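Local coordinates for 4-phosphoerythronate dehydrogenase (Lactobacillus jensenii, PDB 4PRL) that catalyses, as a D-lactate dehydrogenase of the D-isomer-specific 2-hydroxyacid dehydrogenase family, the NAD-dependent interconversion of D-lactate and pyruvate, at the interface of chains A and B. Residues are numbered along the deposited sequence; one frame, centred on the assembly and turned at random. Chains: chain A/B, 4-phosphoerythronate dehydrogenase.

The interface of chains A and B. Residues chain A 270-272, 277, 281; chain B 128, 130-131, 133.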
# COMPACT_ATOMS: atom_id res chain seq x y z
N LYS A 270 20.13 -9.49 30.65
CA LYS A 270 20.76 -9.45 31.97
C LYS A 270 21.09 -8.05 32.45
O LYS A 270 21.09 -7.09 31.67
CB LYS A 270 22.03 -10.28 31.95
CG LYS A 270 21.76 -11.75 32.17
CD LYS A 270 22.77 -12.63 31.49
CE LYS A 270 22.31 -14.08 31.53
NZ LYS A 270 23.31 -14.98 30.91
N LYS A 271 21.37 -7.93 33.75
CA LYS A 271 21.96 -6.70 34.29
C LYS A 271 23.37 -7.05 34.69
O LYS A 271 23.60 -8.06 35.37
CB LYS A 271 21.17 -6.16 35.48
CG LYS A 271 19.68 -6.43 35.37
CD LYS A 271 18.86 -5.67 36.39
CE LYS A 271 17.68 -6.50 36.86
NZ LYS A 271 16.62 -5.60 37.39
N VAL A 272 24.31 -6.24 34.23
CA VAL A 272 25.71 -6.54 34.35
C VAL A 272 26.55 -5.30 34.56
O VAL A 272 26.11 -4.19 34.28
CB VAL A 272 26.24 -7.24 33.10
CG1 VAL A 272 25.52 -8.56 32.90
CG2 VAL A 272 26.12 -6.36 31.87
N ILE A 277 30.56 -6.69 30.02
CA ILE A 277 30.08 -6.37 28.70
C ILE A 277 31.28 -6.51 27.79
O ILE A 277 32.32 -5.93 28.08
CB ILE A 277 29.55 -4.92 28.62
CG1 ILE A 277 28.44 -4.71 29.64
CG2 ILE A 277 29.01 -4.62 27.23
CD1 ILE A 277 27.99 -3.27 29.74
N TYR A 281 30.75 -5.06 21.63
CA TYR A 281 29.57 -4.23 21.86
C TYR A 281 29.95 -2.78 22.18
O TYR A 281 29.40 -1.84 21.60
CB TYR A 281 28.67 -4.79 22.96
CG TYR A 281 27.59 -3.82 23.38
CD1 TYR A 281 26.36 -3.78 22.73
CD2 TYR A 281 27.80 -2.94 24.40
CE1 TYR A 281 25.39 -2.88 23.10
CE2 TYR A 281 26.85 -2.04 24.78
CZ TYR A 281 25.65 -2.01 24.14
OH TYR A 281 24.72 -1.10 24.55
N MET B 128 20.75 0.10 28.48
CA MET B 128 21.96 -0.67 28.15
C MET B 128 23.24 0.02 28.60
O MET B 128 24.14 -0.64 29.14
CB MET B 128 22.01 -0.98 26.64
CG MET B 128 21.00 -2.04 26.24
SD MET B 128 20.44 -2.07 24.53
CE MET B 128 21.34 -3.45 23.88
N LYS B 130 23.69 1.57 31.11
CA LYS B 130 23.82 1.35 32.54
C LYS B 130 23.95 -0.14 32.88
O LYS B 130 23.98 -0.50 34.06
CB LYS B 130 22.60 1.94 33.26
CG LYS B 130 22.48 3.45 33.13
CD LYS B 130 21.04 3.96 33.23
CE LYS B 130 20.46 3.80 34.62
NZ LYS B 130 19.30 4.71 34.83
N GLY B 131 24.01 -1.00 31.86
CA GLY B 131 24.21 -2.44 32.06
C GLY B 131 22.95 -3.29 32.02
O GLY B 131 23.01 -4.51 32.21
N PHE B 133 20.32 -5.11 29.99
CA PHE B 133 20.00 -5.71 28.67
C PHE B 133 18.75 -6.57 28.75
O PHE B 133 18.55 -7.48 27.95
CB PHE B 133 21.18 -6.52 28.13
CG PHE B 133 22.42 -5.69 27.92
CD1 PHE B 133 23.27 -5.41 28.98
CD2 PHE B 133 22.72 -5.18 26.67
CE1 PHE B 133 24.40 -4.64 28.80
CE2 PHE B 133 23.87 -4.41 26.48
CZ PHE B 133 24.71 -4.14 27.55
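The ring of B:Phe133 reaches into an apolar pocket formed by A:Tyr281, A:Ile277 and A:Val272, in one patch of a two-fold symmetric interface, repeated with the chains exchanged, that is probably the dimer interface usual in this family. Its rim points at a face of the A:Tyr281 ring in an edge-to-face packing, the planes turned 77° apart and CE2 of the phenylalanine 3.8 Å from CZ of the phenol. CG of A:Tyr281 lies anti to the backbone N (chi1 169°), which carries the ring out from helix 279-285 towards B:Phe133, and the two side chains come from opposite directions. The methyl CD1 of A:Ile277 sits in the plane of the B:Phe133 ring, off its edge and 4.0 Å from CE1, whereas A:Val272 meets the same CE1 through CG2 at 3.9 Å, its side chain running roughly perpendicular to that of B:Phe133. B:Met128, near the C-terminal end of helix 121-129, lies at the hydroxyl end of the phenol, on the same side of its plane as B:Phe133, with CB 3.4 Å from OH of A:Tyr281.

Towards the polar rim, the two backbones pair through the loops at A:270-272 and B:131-133. The amide N of B:Phe133 donates to O of A:Lys270 at 2.7 Å, fixing the backbone from which the ring projects. In the reverse sense, the amide N of A:Val272 donates to O of B:Gly131 at 3.0 Å.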